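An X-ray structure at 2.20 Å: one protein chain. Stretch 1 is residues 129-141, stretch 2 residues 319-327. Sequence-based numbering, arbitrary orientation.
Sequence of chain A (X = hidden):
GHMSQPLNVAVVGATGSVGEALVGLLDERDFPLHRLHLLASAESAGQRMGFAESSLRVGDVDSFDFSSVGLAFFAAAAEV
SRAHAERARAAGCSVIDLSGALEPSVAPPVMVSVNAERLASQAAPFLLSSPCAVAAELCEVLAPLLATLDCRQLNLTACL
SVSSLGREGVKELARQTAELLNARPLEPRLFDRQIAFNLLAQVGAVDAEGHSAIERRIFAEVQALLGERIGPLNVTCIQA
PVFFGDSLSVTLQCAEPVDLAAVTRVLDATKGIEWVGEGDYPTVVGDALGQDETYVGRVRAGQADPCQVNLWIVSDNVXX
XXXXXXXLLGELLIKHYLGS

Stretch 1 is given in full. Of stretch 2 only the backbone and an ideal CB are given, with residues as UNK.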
# COMPACT_ATOMS: atom_id res chain seq x y z
N SER A 129 4.87 -21.14 -18.81
CA SER A 129 4.53 -20.65 -17.48
C SER A 129 3.31 -19.75 -17.56
O SER A 129 3.16 -18.94 -18.48
CB SER A 129 5.71 -19.89 -16.85
OG SER A 129 6.81 -20.75 -16.62
N SER A 130 2.44 -19.88 -16.58
CA SER A 130 1.42 -18.85 -16.40
C SER A 130 1.91 -17.95 -15.25
O SER A 130 2.25 -18.45 -14.18
CB SER A 130 0.07 -19.52 -16.13
OG SER A 130 -0.99 -18.61 -16.29
N PRO A 131 1.95 -16.60 -15.45
CA PRO A 131 2.56 -15.65 -14.51
C PRO A 131 1.96 -15.68 -13.10
O PRO A 131 0.81 -16.12 -12.90
CB PRO A 131 2.29 -14.27 -15.14
CG PRO A 131 1.92 -14.55 -16.55
CD PRO A 131 1.34 -15.92 -16.61
N CYS A 132 2.73 -15.20 -12.13
CA CYS A 132 2.18 -14.99 -10.79
C CYS A 132 1.03 -13.97 -10.89
O CYS A 132 0.97 -13.20 -11.84
CB CYS A 132 3.26 -14.51 -9.82
SG CYS A 132 3.83 -12.86 -10.11
N ALA A 133 0.10 -14.03 -9.94
CA ALA A 133 -1.10 -13.21 -9.99
C ALA A 133 -0.82 -11.72 -10.19
O ALA A 133 -1.48 -11.07 -11.03
CB ALA A 133 -1.95 -13.41 -8.71
N VAL A 134 0.13 -11.17 -9.44
CA VAL A 134 0.35 -9.72 -9.53
C VAL A 134 0.82 -9.31 -10.93
O VAL A 134 0.30 -8.33 -11.48
CB VAL A 134 1.34 -9.21 -8.45
CG1 VAL A 134 1.77 -7.76 -8.76
CG2 VAL A 134 0.68 -9.29 -7.08
N ALA A 135 1.78 -10.03 -11.49
CA ALA A 135 2.27 -9.74 -12.83
C ALA A 135 1.14 -9.93 -13.86
O ALA A 135 1.03 -9.15 -14.82
CB ALA A 135 3.44 -10.64 -13.18
N ALA A 136 0.31 -10.95 -13.66
CA ALA A 136 -0.79 -11.23 -14.60
C ALA A 136 -1.78 -10.10 -14.62
O ALA A 136 -2.23 -9.70 -15.68
CB ALA A 136 -1.51 -12.56 -14.24
N GLU A 137 -2.10 -9.58 -13.43
CA GLU A 137 -3.10 -8.51 -13.30
C GLU A 137 -2.57 -7.15 -13.77
O GLU A 137 -3.28 -6.40 -14.43
CB GLU A 137 -3.64 -8.46 -11.86
CG GLU A 137 -4.31 -9.78 -11.47
CD GLU A 137 -4.12 -10.16 -9.99
OE1 GLU A 137 -3.38 -9.45 -9.24
OE2 GLU A 137 -4.72 -11.19 -9.59
N LEU A 138 -1.32 -6.85 -13.44
CA LEU A 138 -0.68 -5.67 -14.00
C LEU A 138 -0.73 -5.71 -15.54
O LEU A 138 -1.20 -4.76 -16.17
CB LEU A 138 0.78 -5.59 -13.55
CG LEU A 138 1.54 -4.32 -13.98
CD1 LEU A 138 0.87 -3.05 -13.45
CD2 LEU A 138 3.02 -4.37 -13.53
N CYS A 139 -0.25 -6.82 -16.12
CA CYS A 139 -0.06 -6.89 -17.58
C CYS A 139 -1.36 -6.91 -18.33
O CYS A 139 -1.45 -6.36 -19.42
CB CYS A 139 0.82 -8.09 -17.98
SG CYS A 139 2.54 -7.87 -17.48
N GLU A 140 -2.36 -7.54 -17.74
CA GLU A 140 -3.67 -7.58 -18.34
C GLU A 140 -4.23 -6.18 -18.53
O GLU A 140 -4.92 -5.91 -19.51
CB GLU A 140 -4.63 -8.41 -17.47
CG GLU A 140 -6.09 -8.24 -17.84
CD GLU A 140 -7.02 -8.99 -16.89
OE1 GLU A 140 -6.60 -9.23 -15.73
OE2 GLU A 140 -8.16 -9.34 -17.31
N VAL A 141 -3.96 -5.29 -17.57
CA VAL A 141 -4.47 -3.93 -17.61
C VAL A 141 -3.60 -3.05 -18.51
O VAL A 141 -4.12 -2.24 -19.27
CB VAL A 141 -4.56 -3.34 -16.18
CG1 VAL A 141 -4.85 -1.82 -16.22
CG2 VAL A 141 -5.62 -4.10 -15.38
N UNK A 319 -8.47 -17.03 -8.02
CA UNK A 319 -9.38 -17.39 -9.11
C UNK A 319 -8.95 -16.76 -10.44
O UNK A 319 -8.94 -17.44 -11.46
CB UNK A 319 -10.81 -16.96 -8.77
N UNK A 320 -8.63 -15.45 -10.41
CA UNK A 320 -8.37 -14.70 -11.64
C UNK A 320 -6.88 -14.64 -12.03
O UNK A 320 -6.51 -15.19 -13.05
CB UNK A 320 -8.91 -13.28 -11.48
N UNK A 321 -6.04 -13.99 -11.23
CA UNK A 321 -4.64 -13.79 -11.60
C UNK A 321 -3.94 -15.09 -11.92
O UNK A 321 -3.33 -15.22 -12.97
CB UNK A 321 -3.89 -13.07 -10.48
N UNK A 322 -4.09 -16.08 -11.04
CA UNK A 322 -3.47 -17.39 -11.26
C UNK A 322 -4.35 -18.33 -12.11
O UNK A 322 -4.02 -18.59 -13.28
CB UNK A 322 -3.17 -18.05 -9.91
N UNK A 323 -5.45 -18.82 -11.53
CA UNK A 323 -6.22 -19.94 -12.13
C UNK A 323 -6.89 -19.66 -13.47
O UNK A 323 -6.76 -20.45 -14.42
CB UNK A 323 -7.31 -20.38 -11.15
N UNK A 324 -7.68 -18.59 -13.56
CA UNK A 324 -8.39 -18.32 -14.81
C UNK A 324 -7.41 -18.02 -15.94
O UNK A 324 -7.59 -18.51 -17.04
CB UNK A 324 -9.36 -17.15 -14.63
N UNK A 325 -6.34 -17.27 -15.67
CA UNK A 325 -5.35 -17.05 -16.73
C UNK A 325 -4.74 -18.37 -17.26
O UNK A 325 -4.54 -18.53 -18.47
CB UNK A 325 -4.24 -16.14 -16.21
N UNK A 326 -4.45 -19.30 -16.35
CA UNK A 326 -3.92 -20.60 -16.73
C UNK A 326 -4.94 -21.37 -17.60
O UNK A 326 -4.60 -21.95 -18.62
CB UNK A 326 -3.56 -21.41 -15.48
N UNK A 327 -6.20 -21.35 -17.19
CA UNK A 327 -7.25 -22.05 -17.92
C UNK A 327 -7.47 -21.42 -19.31
O UNK A 327 -7.59 -22.12 -20.31
CB UNK A 327 -8.55 -22.03 -17.12

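Position 319 lies on a helix with its CB out of reach of stretch 1, which therefore sets no limit on the choice. The residue is Arg319, an extended side chain whose guanidinium is hydrogen-bonded elsewhere in the structure.

At 320 the CA-to-CB bond points sideways, 5.0 Å from CB to Glu137 OE2, and the carboxylate of Glu140 lies farther along the same side. A long, flexible side chain with a positive end would suit, and lysine or arginine could both be considered. The residue is Lys320. Its chi2 of 60° (p) turns the chain so that NZ reaches Glu140 OE2 at 2.8 Å, a salt bridge that is also a hydrogen bond and the one direct hydrogen bond between the stretches.

Position 321 is the most constrained. Its CA is 3.9 Å from the CA of Ala133, and the ideal CB would sit 2.2 Å from Glu137 OE2 and 2.6 Å from Ala133 CB, both clashes. The phi/psi of -55/-49 is ordinary for a helix, so it is the lack of space that calls for glycine. Gly321 fits, allowing its CA to lie 3.3 Å from Glu137 OE2 and its O 3.5 Å from Ala136 CB.

At 322 the CB points sideways, 4.9 Å from Ala133 CB. Small side chains suit this margin, though a larger one directed outward is not excluded by stretch 1. Ala322 packs its backbone N 4.1 Å from Ala133 CB.

Positions 323 and 324 meet nothing of stretch 1 and could take many helix-compatible residues; they are Ala323 and Leu324.

At 325 CB points toward stretch 1, 4.1 Å from Ser130 OG and 4.9 Å from Ala136 CB. Methyl and hydroxyl together leave room for a medium-sized side chain, either polar or aliphatic. The residue is Asn325. Its ND2 donates to Gly321 O at 2.8 Å, one turn back, and to water 3 at 2.8 Å; that water in turn donates to Glu140 OE1 at 2.7 Å, linking the helices. The amide also packs against Ala136, with ND2 3.3 Å from CB.

At 326 CB points sideways, 3.9 Å from Ser130 OG, and the CA atoms of Ser130 and this residue are 5.6 Å apart. Such closeness favours a small side chain, with serine as plausible as alanine. Ala326 supplies a methyl group beside the hydroxyl, while its backbone N lies 3.5 Å from Ser130 OG.

Position 327 points away, leaving the choice open to stretch 1; it is Val327.

Stretch 2 (319-327) RKGAALNAV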
# COMPACT_ATOMS: atom_id res chain seq x y z
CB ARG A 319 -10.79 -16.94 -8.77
CG ARG A 319 -11.83 -17.32 -9.84
CD ARG A 319 -13.15 -16.61 -9.60
NE ARG A 319 -14.10 -16.83 -10.69
CZ ARG A 319 -14.89 -17.91 -10.82
NH1 ARG A 319 -14.86 -18.87 -9.91
NH2 ARG A 319 -15.70 -18.02 -11.86
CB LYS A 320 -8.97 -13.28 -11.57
CG LYS A 320 -8.53 -12.37 -12.74
CD LYS A 320 -8.98 -12.98 -14.12
CE LYS A 320 -8.72 -12.04 -15.30
NZ LYS A 320 -9.59 -10.82 -15.34
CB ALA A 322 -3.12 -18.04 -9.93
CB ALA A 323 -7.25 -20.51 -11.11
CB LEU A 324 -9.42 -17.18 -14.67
CG LEU A 324 -10.24 -16.92 -15.94
CD1 LEU A 324 -11.05 -18.17 -16.35
CD2 LEU A 324 -11.15 -15.74 -15.70
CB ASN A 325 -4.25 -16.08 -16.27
CG ASN A 325 -4.72 -14.63 -16.27
OD1 ASN A 325 -5.34 -14.18 -17.24
ND2 ASN A 325 -4.41 -13.89 -15.19
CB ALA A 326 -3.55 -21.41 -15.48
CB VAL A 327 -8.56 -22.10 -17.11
CG1 VAL A 327 -9.68 -22.73 -17.93
CG2 VAL A 327 -8.37 -22.90 -15.80
O HOH W 1 -1.48 -17.11 -18.65
O HOH W 2 -1.28 -16.79 -14.37
O HOH W 3 -4.83 -11.11 -15.06
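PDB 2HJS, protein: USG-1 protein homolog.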